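Autotransporter adhesin/invasin TibA (Escherichia coli, PDB 4Q1Q) mediates adhesion to and invasion of human intestinal epithelial cells, drives bacterial aggregation through self-association and enhances biofilm formation. Local coordinates at residues A[239-244]-A[258-263]; A[214-219]-A[235-240]; A[101-106]-A[122-127]. One frame throughout, in Å; residues are numbered along the deposited sequence.

Contact 1. Residues A[239-244]-A[258-263]; sequences DGNVTE and GGSASK. With 289 (D-glycero-alpha-D-manno-heptopyranose), chain B; 289 (D-glycero-alpha-D-manno-heptopyranose), chain U.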
loop_
_atom_site.group_PDB
_atom_site.type_symbol
_atom_site.label_atom_id
_atom_site.label_comp_id
_atom_site.label_asym_id
_atom_site.label_seq_id
_atom_site.Cartn_x
_atom_site.Cartn_y
_atom_site.Cartn_z
ATOM N N ASP A 239 19.771 -14.298 -11.341
ATOM C CA ASP A 239 19.070 -13.614 -12.411
ATOM C C ASP A 239 18.386 -12.341 -11.910
ATOM O O ASP A 239 17.580 -11.772 -12.645
ATOM C CB ASP A 239 18.057 -14.543 -13.088
ATOM C CG ASP A 239 18.714 -15.660 -13.897
ATOM O OD1 ASP A 239 19.706 -15.400 -14.609
ATOM O OD2 ASP A 239 18.235 -16.809 -13.826
ATOM N N GLY A 240 18.722 -11.893 -10.701
ATOM C CA GLY A 240 18.364 -10.546 -10.242
ATOM C C GLY A 240 19.427 -9.570 -10.680
ATOM O O GLY A 240 20.581 -9.986 -10.832
ATOM N N ASN A 241 19.043 -8.311 -10.901
ATOM C CA ASN A 241 19.984 -7.258 -11.300
ATOM C C ASN A 241 19.893 -6.016 -10.447
ATOM O O ASN A 241 18.797 -5.606 -10.097
ATOM C CB ASN A 241 19.705 -6.726 -12.698
ATOM C CG ASN A 241 20.151 -7.696 -13.757
ATOM O OD1 ASN A 241 21.286 -7.639 -14.238
ATOM N ND2 ASN A 241 19.283 -8.646 -14.053
ATOM N N VAL A 242 21.029 -5.402 -10.154
ATOM C CA VAL A 242 20.998 -4.089 -9.523
ATOM C C VAL A 242 22.019 -3.175 -10.182
ATOM O O VAL A 242 23.025 -3.630 -10.730
ATOM C CB VAL A 242 21.193 -4.152 -7.995
ATOM C CG1 VAL A 242 20.194 -5.130 -7.400
ATOM C CG2 VAL A 242 22.586 -4.591 -7.589
ATOM N N THR A 243 21.710 -1.882 -10.150
ATOM C CA THR A 243 22.614 -0.885 -10.706
ATOM C C THR A 243 22.625 0.386 -9.853
ATOM O O THR A 243 21.662 0.734 -9.164
ATOM C CB THR A 243 22.321 -0.608 -12.191
ATOM O OG1 THR A 243 23.425 0.140 -12.716
ATOM C CG2 THR A 243 21.032 0.158 -12.351
ATOM N N GLU A 244 23.790 1.019 -9.818
ATOM C CA GLU A 244 23.951 2.272 -9.092
ATOM C C GLU A 244 23.571 1.992 -7.648
ATOM O O GLU A 244 22.626 2.563 -7.115
ATOM C CB GLU A 244 23.089 3.406 -9.659
ATOM C CG GLU A 244 23.371 3.777 -11.106
ATOM C CD GLU A 244 22.383 4.813 -11.636
ATOM O OE1 GLU A 244 22.027 4.744 -12.834
ATOM O OE2 GLU A 244 21.936 5.675 -10.841
ATOM N N GLY A 258 25.213 -16.121 -10.213
ATOM C CA GLY A 258 24.201 -15.800 -11.215
ATOM C C GLY A 258 23.390 -14.528 -11.009
ATOM O O GLY A 258 22.528 -14.243 -11.848
ATOM N N GLY A 259 23.595 -13.790 -9.917
ATOM C CA GLY A 259 22.956 -12.487 -9.753
ATOM C C GLY A 259 23.861 -11.464 -10.414
ATOM O O GLY A 259 24.998 -11.820 -10.691
ATOM N N SER A 260 23.436 -10.226 -10.672
ATOM C CA SER A 260 24.379 -9.206 -11.146
ATOM C C SER A 260 24.203 -7.815 -10.558
ATOM O O SER A 260 23.110 -7.345 -10.267
ATOM C CB SER A 260 24.372 -9.058 -12.670
ATOM O OG SER A 260 23.275 -9.709 -13.295
ATOM N N ALA A 261 25.328 -7.121 -10.464
ATOM C CA ALA A 261 25.355 -5.752 -9.979
ATOM C C ALA A 261 26.257 -4.954 -10.906
ATOM O O ALA A 261 27.253 -5.469 -11.416
ATOM C CB ALA A 261 25.871 -5.682 -8.551
ATOM N N SER A 262 25.891 -3.701 -11.150
ATOM C CA SER A 262 26.769 -2.844 -11.929
ATOM C C SER A 262 26.667 -1.430 -11.375
ATOM O O SER A 262 25.816 -1.127 -10.542
ATOM C CB SER A 262 26.412 -2.936 -13.410
ATOM O OG SER A 262 25.066 -2.539 -13.616
ATOM N N LYS A 263 27.619 -0.604 -11.779
ATOM C CA LYS A 263 27.750 0.745 -11.263
ATOM C C LYS A 263 27.685 0.731 -9.752
ATOM O O LYS A 263 26.943 1.486 -9.138
ATOM C CB LYS A 263 26.678 1.668 -11.843
ATOM C CG LYS A 263 26.786 1.774 -13.352
ATOM C CD LYS A 263 26.191 3.088 -13.850
ATOM C CE LYS A 263 26.390 3.251 -15.349
ATOM N NZ LYS A 263 25.659 2.183 -16.084
HETATM O O7 289 B . 20.046 -12.024 -18.476
HETATM C C7 289 B . 19.749 -11.027 -17.490
HETATM C C6 289 B . 20.322 -11.307 -16.096
HETATM O O6 289 B . 20.435 -12.706 -15.795
HETATM C C5 289 B . 21.697 -10.677 -15.851
HETATM O O5 289 B . 22.223 -11.266 -14.657
HETATM C C1 289 B . 23.423 -10.626 -14.219
HETATM C C2 289 B . 24.504 -10.990 -15.235
HETATM O O2 289 B . 24.668 -12.399 -15.439
HETATM C C3 289 B . 24.114 -10.364 -16.570
HETATM O O3 289 B . 25.089 -10.724 -17.555
HETATM C C4 289 B . 22.715 -10.811 -16.986
HETATM O O4 289 B . 22.325 -9.984 -18.086
HETATM O O7 289 U . 9.639 -18.660 -12.825
HETATM C C7 289 U . 10.795 -17.877 -12.525
HETATM C C6 289 U . 10.855 -16.740 -13.542
HETATM O O6 289 U . 9.898 -15.718 -13.271
HETATM C C5 289 U . 12.175 -15.993 -13.542
HETATM O O5 289 U . 13.132 -16.720 -12.770
HETATM C C1 289 U . 14.484 -16.326 -13.009
HETATM C C2 289 U . 14.783 -16.567 -14.483
HETATM O O2 289 U . 14.431 -17.906 -14.851
HETATM C C3 289 U . 13.978 -15.486 -15.196
HETATM O O3 289 U . 14.199 -15.364 -16.602
HETATM C C4 289 U . 12.512 -15.816 -15.013
HETATM O O4 289 U . 11.757 -14.729 -15.553
#
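V242 lays its CG2 methyl over the CB of A261, at 3.6 Å, with both side chains on the inward face of two parallel strands. CG1, placed anti to the carbonyl carbon (chi1 -53°), leaves CG2 as the branch that does this touching. V242 also packs on A223 of the preceding coil and on Q234 and V236 of strand 233-236.

The outward face carries N241 and T243 on one strand, S260 and S262 on the other. S260 OG is bonded at 1.3 Å to C1 of a D-glycero-alpha-D-manno-heptopyranose, and at chi1 13° it nearly eclipses its backbone N, an unusual torsion. The sugar leans back over the neighbouring strand: it lies beside the N241 side chain, and its O6 comes within 3.0 Å of the OD1 of D239. D239 OD2 faces a second heptose instead, so this carboxylate sits between two sugars. Further along, T243 OG1 and S262 OG approach to 3.3 Å.

At the far end E244 and K263 run side by side and point the same way, touching through E244 CG and K263 CB at 4.0 Å. Their charged ends do not meet, E244 OE1 and K263 NZ being 5.5 Å apart. Both residues take left-handed backbone angles, and the chain turns a corner at each.

Beneath all this runs a ladder of backbone hydrogen bonds between the parallel strands, from S260 N to G240 O through to E244 N on S262 O, prefaced by the 2.8 Å bond from D239 N to G258 O. In-register stacking of like positions from consecutive 19-residue repeats, a small apolar interior and a glycosylated outer face are the marks of a parallel beta-helix, here an N-terminal part of the autotransporter passenger domain.

Contact 2. Residues A[214-219]-A[235-240]; sequences RQYVSS and HVYIDG. With 289 (D-glycero-alpha-D-manno-heptopyranose), chain T; 289 (D-glycero-alpha-D-manno-heptopyranose), chain U; 289 (D-glycero-alpha-D-manno-heptopyranose), chain Q; 289 (D-glycero-alpha-D-manno-heptopyranose), chain B.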
loop_
_atom_site.group_PDB
_atom_site.type_symbol
_atom_site.label_atom_id
_atom_site.label_comp_id
_atom_site.label_asym_id
_atom_site.label_seq_id
_atom_site.Cartn_x
_atom_site.Cartn_y
_atom_site.Cartn_z
ATOM N N ARG A 214 16.385 -4.922 4.753
ATOM C CA ARG A 214 16.885 -5.770 3.663
ATOM C C ARG A 214 16.076 -5.620 2.373
ATOM O O ARG A 214 14.847 -5.554 2.393
ATOM C CB ARG A 214 16.883 -7.244 4.091
ATOM C CG ARG A 214 18.046 -7.706 4.969
ATOM C CD ARG A 214 17.809 -7.501 6.456
ATOM N NE ARG A 214 18.908 -7.961 7.308
ATOM C CZ ARG A 214 19.971 -7.248 7.675
ATOM N NH1 ARG A 214 20.175 -6.010 7.238
ATOM N NH2 ARG A 214 20.883 -7.803 8.467
ATOM N N GLN A 215 16.780 -5.589 1.246
ATOM C CA GLN A 215 16.141 -5.686 -0.057
ATOM C C GLN A 215 16.621 -6.987 -0.687
ATOM O O GLN A 215 17.815 -7.254 -0.724
ATOM C CB GLN A 215 16.522 -4.525 -0.963
ATOM C CG GLN A 215 15.857 -4.538 -2.335
ATOM C CD GLN A 215 16.406 -3.421 -3.204
ATOM O OE1 GLN A 215 17.565 -3.462 -3.624
ATOM N NE2 GLN A 215 15.567 -2.431 -3.509
ATOM N N TYR A 216 15.672 -7.745 -1.223
ATOM C CA TYR A 216 15.956 -9.023 -1.850
ATOM C C TYR A 216 15.603 -8.971 -3.326
ATOM O O TYR A 216 14.437 -8.822 -3.664
ATOM C CB TYR A 216 15.118 -10.100 -1.166
ATOM C CG TYR A 216 15.255 -10.166 0.337
ATOM C CD1 TYR A 216 16.321 -10.824 0.945
ATOM C CD2 TYR A 216 14.274 -9.620 1.148
ATOM C CE1 TYR A 216 16.430 -10.910 2.326
ATOM C CE2 TYR A 216 14.363 -9.711 2.524
ATOM C CZ TYR A 216 15.448 -10.332 3.102
ATOM O OH TYR A 216 15.494 -10.337 4.469
ATOM N N VAL A 217 16.601 -9.069 -4.196
ATOM C CA VAL A 217 16.345 -8.947 -5.620
ATOM C C VAL A 217 16.366 -10.341 -6.243
ATOM O O VAL A 217 17.405 -10.969 -6.396
ATOM C CB VAL A 217 17.365 -8.005 -6.285
ATOM C CG1 VAL A 217 17.013 -7.738 -7.738
ATOM C CG2 VAL A 217 17.398 -6.697 -5.502
ATOM N N SER A 218 15.205 -10.813 -6.667
ATOM C CA SER A 218 15.142 -12.148 -7.236
ATOM C C SER A 218 14.930 -12.046 -8.733
ATOM O O SER A 218 14.932 -10.956 -9.312
ATOM C CB SER A 218 14.023 -12.947 -6.588
ATOM O OG SER A 218 14.393 -13.229 -5.256
ATOM N N SER A 219 14.850 -13.233 -9.327
ATOM C CA SER A 219 14.800 -13.426 -10.765
ATOM C C SER A 219 13.864 -12.463 -11.483
ATOM O O SER A 219 12.666 -12.360 -11.192
ATOM C CB SER A 219 14.405 -14.877 -11.062
ATOM O OG SER A 219 14.541 -15.146 -12.449
ATOM N N HIS A 235 20.416 -7.858 -1.101
ATOM C CA HIS A 235 20.707 -9.262 -1.415
ATOM C C HIS A 235 20.224 -9.606 -2.824
ATOM O O HIS A 235 19.027 -9.560 -3.091
ATOM C CB HIS A 235 20.060 -10.186 -0.374
ATOM C CG HIS A 235 20.777 -11.490 -0.187
ATOM N ND1 HIS A 235 21.196 -11.932 1.050
ATOM C CD2 HIS A 235 21.233 -12.398 -1.085
ATOM C CE1 HIS A 235 21.842 -13.077 0.911
ATOM N NE2 HIS A 235 21.888 -13.379 -0.375
ATOM N N VAL A 236 21.144 -9.944 -3.725
ATOM C CA VAL A 236 20.795 -10.226 -5.113
ATOM C C VAL A 236 20.890 -11.726 -5.413
ATOM O O VAL A 236 21.948 -12.321 -5.214
ATOM C CB VAL A 236 21.718 -9.484 -6.085
ATOM C CG1 VAL A 236 21.120 -9.562 -7.486
ATOM C CG2 VAL A 236 21.914 -8.033 -5.653
ATOM N N TYR A 237 19.808 -12.316 -5.917
ATOM C CA TYR A 237 19.750 -13.756 -6.143
ATOM C C TYR A 237 19.896 -13.987 -7.639
ATOM O O TYR A 237 20.088 -13.037 -8.409
ATOM C CB TYR A 237 18.470 -14.388 -5.603
ATOM C CG TYR A 237 18.402 -14.274 -4.111
ATOM C CD1 TYR A 237 17.892 -13.130 -3.524
ATOM C CD2 TYR A 237 18.818 -15.313 -3.293
ATOM C CE1 TYR A 237 17.813 -13.008 -2.150
ATOM C CE2 TYR A 237 18.738 -15.212 -1.919
ATOM C CZ TYR A 237 18.234 -14.057 -1.362
ATOM O OH TYR A 237 18.174 -13.920 0.002
ATOM N N ILE A 238 19.849 -15.261 -8.014
ATOM C CA ILE A 238 20.122 -15.666 -9.383
ATOM C C ILE A 238 19.181 -14.937 -10.330
ATOM O O ILE A 238 17.978 -14.942 -10.128
ATOM C CB ILE A 238 20.129 -17.200 -9.605
ATOM C CG1 ILE A 238 20.331 -17.485 -11.100
ATOM C CG2 ILE A 238 18.884 -17.889 -9.065
ATOM C CD1 ILE A 238 21.122 -18.751 -11.380
ATOM N N ASP A 239 19.771 -14.298 -11.341
ATOM C CA ASP A 239 19.070 -13.614 -12.411
ATOM C C ASP A 239 18.386 -12.341 -11.910
ATOM O O ASP A 239 17.580 -11.772 -12.645
ATOM C CB ASP A 239 18.057 -14.543 -13.088
ATOM C CG ASP A 239 18.714 -15.660 -13.897
ATOM O OD1 ASP A 239 19.706 -15.400 -14.609
ATOM O OD2 ASP A 239 18.235 -16.809 -13.826
ATOM N N GLY A 240 18.722 -11.893 -10.701
ATOM C CA GLY A 240 18.364 -10.546 -10.242
ATOM C C GLY A 240 19.427 -9.570 -10.680
ATOM O O GLY A 240 20.581 -9.986 -10.832
HETATM O O7 289 T . 11.661 -17.327 -7.739
HETATM C C7 289 T . 12.080 -16.061 -7.217
HETATM C C6 289 T . 11.951 -16.123 -5.703
HETATM O O6 289 T . 11.743 -17.474 -5.285
HETATM C C5 289 T . 13.182 -15.575 -4.997
HETATM O O5 289 T . 12.686 -14.321 -4.532
HETATM C C1 289 T . 13.721 -13.437 -4.162
HETATM C C2 289 T . 14.378 -14.052 -2.940
HETATM O O2 289 T . 13.429 -14.014 -1.871
HETATM C C3 289 T . 14.871 -15.465 -3.246
HETATM O O3 289 T . 15.432 -16.058 -2.065
HETATM C C4 289 T . 13.739 -16.317 -3.790
HETATM O O4 289 T . 14.314 -17.594 -4.082
HETATM O O7 289 U . 9.639 -18.660 -12.825
HETATM C C7 289 U . 10.795 -17.877 -12.525
HETATM C C6 289 U . 10.855 -16.740 -13.542
HETATM O O6 289 U . 9.898 -15.718 -13.271
HETATM C C5 289 U . 12.175 -15.993 -13.542
HETATM O O5 289 U . 13.132 -16.720 -12.770
HETATM C C1 289 U . 14.484 -16.326 -13.009
HETATM C C2 289 U . 14.783 -16.567 -14.483
HETATM O O2 289 U . 14.431 -17.906 -14.851
HETATM C C3 289 U . 13.978 -15.486 -15.196
HETATM O O3 289 U . 14.199 -15.364 -16.602
HETATM C C4 289 U . 12.512 -15.816 -15.013
HETATM O O4 289 U . 11.757 -14.729 -15.553
HETATM O O7 289 Q . 7.784 -10.549 -18.130
HETATM C C7 289 Q . 7.017 -11.362 -17.232
HETATM C C6 289 Q . 7.935 -12.384 -16.572
HETATM O O6 289 Q . 9.062 -12.600 -17.422
HETATM C C5 289 Q . 8.371 -11.917 -15.186
HETATM O O5 289 Q . 7.188 -12.114 -14.407
HETATM C C1 289 Q . 7.239 -11.840 -13.008
HETATM C C2 289 Q . 8.250 -12.815 -12.425
HETATM O O2 289 Q . 7.749 -14.145 -12.586
HETATM C C3 289 Q . 9.604 -12.568 -13.097
HETATM O O3 289 Q . 10.587 -13.472 -12.585
HETATM C C4 289 Q . 9.544 -12.710 -14.614
HETATM O O4 289 Q . 10.841 -12.353 -15.103
HETATM O O7 289 B . 20.046 -12.024 -18.476
HETATM C C7 289 B . 19.749 -11.027 -17.490
HETATM C C6 289 B . 20.322 -11.307 -16.096
HETATM O O6 289 B . 20.435 -12.706 -15.795
HETATM C C5 289 B . 21.697 -10.677 -15.851
HETATM O O5 289 B . 22.223 -11.266 -14.657
HETATM C C1 289 B . 23.423 -10.626 -14.219
HETATM C C2 289 B . 24.504 -10.990 -15.235
HETATM O O2 289 B . 24.668 -12.399 -15.439
HETATM C C3 289 B . 24.114 -10.364 -16.570
HETATM O O3 289 B . 25.089 -10.724 -17.555
HETATM C C4 289 B . 22.715 -10.811 -16.986
HETATM O O4 289 B . 22.325 -9.984 -18.086
HETATM O O HOH W 1 16.216 -15.433 -7.936
#
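Y237 and Y216 lie side by side and point the same way, the hydroxyl OH of Y237 reaching 3.7 Å from CD1 of Y216. Both have CG anti to the carbonyl carbon (chi1 -65° for Y237), which sets each CG beside its backbone N.

Y237 is the middle layer of a small pile. Over one face sits O3 of the heptose on S218, 3.4 Å above the ring plane and towards its rim; over the opposite face is CD2 of H235, also off-centre. V217 O meets the ring at its edge, in plane. H235 in turn has Y237 OH above the centre of its imidazole. Its CG is anti to the backbone N (chi1 -152°). NE2 is hydrogen-bonded to E256 in the next coil. On the inner face, V217 and V236 meet more loosely, CB of V217 to CG1 of V236 at 4.2 Å.

The two serines part company by their first torsions. S218 holds OG anti to the carbonyl carbon, whereas S219 holds it anti to the backbone N (chi1 -171°), and each OG is bonded to C1 of its own heptose. S219 OG also lies 3.6 Å from CB of D239, while S219 O accepts a 2.7 Å hydrogen bond from O3 of another heptose. One water bridges the loops, accepting from S219 N and donating to I238 O.

In a type II turn from Y237, G240 CA comes to 3.6 Å from S218 O, and a CB there would run into V217 O. Hydrogen bonds H235 N to Q215 O, V217 N to H235 O (2.7 Å) and Y237 N to V217 O pair strand 214-217 in parallel with 233-236; 196-200 continues beside Y216 and 252-255 beside H235, no helix is present, and strand 241-247 closes over V217 and V236 from across the interior.

Contact 3. Residues A[101-106]-A[122-127]; sequences RQTVFS and YVISGG. With 289 (D-glycero-alpha-D-manno-heptopyranose), chain M; 289 (D-glycero-alpha-D-manno-heptopyranose), chain K.
Y122 CE1 lies over one face of the R101 guanidinium, 3.0 Å above its plane and off-centre. The planes are 51° apart, so this is an oblique crossing and not a parallel stack. NE is the nearest atom, 3.1 Å from Y122 CE1, a tight approach; the bend at chi3 (-77°) swings NE toward the ring after an extended start. Y122 also stacks with F141 in the following coil. The F105 ring has CG2 of T103 off-centre over one face, 3.5 Å above its plane, and meets H84 of the preceding coil edge-to-face.

I124 lies against T103, its CD1 3.7 Å from T103 CG2, and the same methyl reaches the heptose attached to S125. S106 OG carries another heptose; the 1.8 Å from S125 OG to O5 of its sugar is too short, which makes the detail of that link doubtful. Three backbone hydrogen bonds pair the strands, and a type I' turn from I124 brings G127 CA to 3.2 Å from F105 O.

R101 NH2 and Y122 OH are not hydrogen-bonded, so the pairing rests on backbone hydrogen bonds and on apolar and ring contacts, while glycosidic bonds take up the serine hydroxyls.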
loop_
_atom_site.group_PDB
_atom_site.type_symbol
_atom_site.label_atom_id
_atom_site.label_comp_id
_atom_site.label_asym_id
_atom_site.label_seq_id
_atom_site.Cartn_x
_atom_site.Cartn_y
_atom_site.Cartn_z
ATOM N N ARG A 101 -13.144 -4.495 3.357
ATOM C CA ARG A 101 -12.390 -4.083 2.187
ATOM C C ARG A 101 -12.707 -2.650 1.803
ATOM O O ARG A 101 -13.867 -2.312 1.581
ATOM C CB ARG A 101 -12.732 -4.968 0.990
ATOM C CG ARG A 101 -11.823 -4.716 -0.204
ATOM C CD ARG A 101 -12.199 -5.591 -1.393
ATOM N NE ARG A 101 -11.721 -6.958 -1.199
ATOM C CZ ARG A 101 -11.831 -7.922 -2.107
ATOM N NH1 ARG A 101 -12.403 -7.675 -3.274
ATOM N NH2 ARG A 101 -11.354 -9.132 -1.857
ATOM N N GLN A 102 -11.667 -1.834 1.691
ATOM C CA GLN A 102 -11.782 -0.590 0.944
ATOM C C GLN A 102 -11.215 -0.784 -0.459
ATOM O O GLN A 102 -10.080 -1.230 -0.586
ATOM C CB GLN A 102 -11.011 0.521 1.650
ATOM C CG GLN A 102 -10.992 1.833 0.881
ATOM C CD GLN A 102 -10.105 2.877 1.534
ATOM O OE1 GLN A 102 -8.884 2.722 1.648
ATOM N NE2 GLN A 102 -10.725 3.960 1.980
ATOM N N THR A 103 -11.968 -0.401 -1.487
ATOM C CA THR A 103 -11.497 -0.487 -2.858
ATOM C C THR A 103 -11.558 0.917 -3.420
ATOM O O THR A 103 -12.601 1.567 -3.332
ATOM C CB THR A 103 -12.373 -1.404 -3.730
ATOM O OG1 THR A 103 -12.341 -2.726 -3.180
ATOM C CG2 THR A 103 -11.878 -1.425 -5.173
ATOM N N VAL A 104 -10.441 1.348 -4.002
ATOM C CA VAL A 104 -10.356 2.642 -4.661
ATOM C C VAL A 104 -10.187 2.449 -6.158
ATOM O O VAL A 104 -9.137 2.003 -6.659
ATOM C CB VAL A 104 -9.157 3.450 -4.136
ATOM C CG1 VAL A 104 -9.182 4.864 -4.701
ATOM C CG2 VAL A 104 -9.127 3.406 -2.613
ATOM N N PHE A 105 -11.250 2.828 -6.856
ATOM C CA PHE A 105 -11.370 2.580 -8.276
ATOM C C PHE A 105 -10.761 3.745 -9.037
ATOM O O PHE A 105 -10.199 4.684 -8.475
ATOM C CB PHE A 105 -12.842 2.428 -8.665
ATOM C CG PHE A 105 -13.486 1.171 -8.168
ATOM C CD1 PHE A 105 -13.425 0.004 -8.913
ATOM C CD2 PHE A 105 -14.219 1.172 -6.993
ATOM C CE1 PHE A 105 -14.060 -1.152 -8.484
ATOM C CE2 PHE A 105 -14.857 0.026 -6.555
ATOM C CZ PHE A 105 -14.773 -1.141 -7.297
ATOM N N SER A 106 -10.927 3.711 -10.350
ATOM C CA SER A 106 -10.376 4.777 -11.184
ATOM C C SER A 106 -10.831 6.160 -10.733
ATOM O O SER A 106 -12.029 6.384 -10.576
ATOM C CB SER A 106 -10.804 4.567 -12.636
ATOM O OG SER A 106 -9.964 5.272 -13.537
ATOM N N TYR A 122 -7.672 -2.362 -1.624
ATOM C CA TYR A 122 -7.327 -2.529 -3.027
ATOM C C TYR A 122 -7.279 -1.179 -3.743
ATOM O O TYR A 122 -8.235 -0.401 -3.714
ATOM C CB TYR A 122 -8.390 -3.398 -3.692
ATOM C CG TYR A 122 -8.265 -4.886 -3.468
ATOM C CD1 TYR A 122 -8.796 -5.480 -2.330
ATOM C CD2 TYR A 122 -7.658 -5.706 -4.413
ATOM C CE1 TYR A 122 -8.731 -6.846 -2.134
ATOM C CE2 TYR A 122 -7.560 -7.070 -4.204
ATOM C CZ TYR A 122 -8.096 -7.639 -3.069
ATOM O OH TYR A 122 -8.053 -8.998 -2.857
ATOM N N VAL A 123 -6.162 -0.872 -4.390
ATOM C CA VAL A 123 -6.062 0.381 -5.100
ATOM C C VAL A 123 -5.789 0.006 -6.550
ATOM O O VAL A 123 -4.678 -0.400 -6.902
ATOM C CB VAL A 123 -4.915 1.246 -4.566
ATOM C CG1 VAL A 123 -4.871 2.553 -5.331
ATOM C CG2 VAL A 123 -5.017 1.482 -3.068
ATOM N N ILE A 124 -6.804 0.136 -7.387
ATOM C CA ILE A 124 -6.731 -0.409 -8.734
ATOM C C ILE A 124 -7.120 0.583 -9.824
ATOM O O ILE A 124 -7.590 1.687 -9.558
ATOM C CB ILE A 124 -7.610 -1.668 -8.848
ATOM C CG1 ILE A 124 -9.081 -1.324 -8.600
ATOM C CG2 ILE A 124 -7.083 -2.726 -7.889
ATOM C CD1 ILE A 124 -9.951 -2.490 -8.182
ATOM N N SER A 125 -6.859 0.206 -11.069
ATOM C CA SER A 125 -7.424 0.889 -12.238
ATOM C C SER A 125 -7.186 2.399 -12.220
ATOM O O SER A 125 -7.936 3.163 -12.813
ATOM C CB SER A 125 -8.929 0.598 -12.373
ATOM O OG SER A 125 -9.307 -0.780 -12.452
ATOM N N GLY A 126 -6.135 2.867 -11.560
ATOM C CA GLY A 126 -5.879 4.298 -11.521
ATOM C C GLY A 126 -6.424 4.993 -10.295
ATOM O O GLY A 126 -6.485 6.213 -10.247
ATOM N N GLY A 127 -6.814 4.250 -9.270
ATOM C CA GLY A 127 -7.092 4.918 -8.001
ATOM C C GLY A 127 -5.807 5.300 -7.278
ATOM O O GLY A 127 -4.729 4.835 -7.610
HETATM O O7 289 M . -10.755 -1.878 -17.246
HETATM C C7 289 M . -11.125 -3.159 -16.725
HETATM C C6 289 M . -11.037 -3.146 -15.203
HETATM O O6 289 M . -11.302 -4.469 -14.727
HETATM C C5 289 M . -9.689 -2.646 -14.686
HETATM O O5 289 M . -9.981 -1.427 -13.997
HETATM C C1 289 M . -10.406 -1.487 -12.631
HETATM C C2 289 M . -10.474 -2.860 -11.961
HETATM O O2 289 M . -11.691 -3.557 -12.263
HETATM C C3 289 M . -9.341 -3.795 -12.361
HETATM O O3 289 M . -9.689 -5.160 -12.091
HETATM C C4 289 M . -8.931 -3.667 -13.829
HETATM O O4 289 M . -7.532 -3.361 -13.775
HETATM O O7 289 K . -12.466 7.394 -18.682
HETATM C C7 289 K . -13.314 7.189 -17.543
HETATM C C6 289 K . -12.878 6.121 -16.530
HETATM O O6 289 K . -12.937 4.809 -17.117
HETATM C C5 289 K . -11.503 6.305 -15.871
HETATM O O5 289 K . -10.857 5.032 -15.765
HETATM C C1 289 K . -9.783 5.102 -14.823
HETATM C C2 289 K . -8.622 5.897 -15.420
HETATM O O2 289 K . -8.061 5.248 -16.570
HETATM C C3 289 K . -9.146 7.293 -15.756
HETATM O O3 289 K . -8.200 8.000 -16.567
HETATM C C4 289 K . -10.481 7.263 -16.496
HETATM O O4 289 K . -10.922 8.624 -16.436
#

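Contacts 1 and 2 are neighbours, with centres 8 Å apart; they share D239 and G240, touch two of the same heptoses, and meet inside where V242 packs on V217 and V236. Contact 3 stands alone on the other side of the chain's centre from contact 2, about 21 Å away between nearest atoms, yet on the same long face of the beta-helix. Contact 2 is the buried one; contacts 1 and 3 are partly buried. All three pair parallel strands of successive coils, but contact 1, on a different face, carries small and polar outward groups, whereas contacts 2 and 3 carry aromatic rings there, layered with imidazole and sugar in contact 2, crossed obliquely by a guanidinium in contact 3.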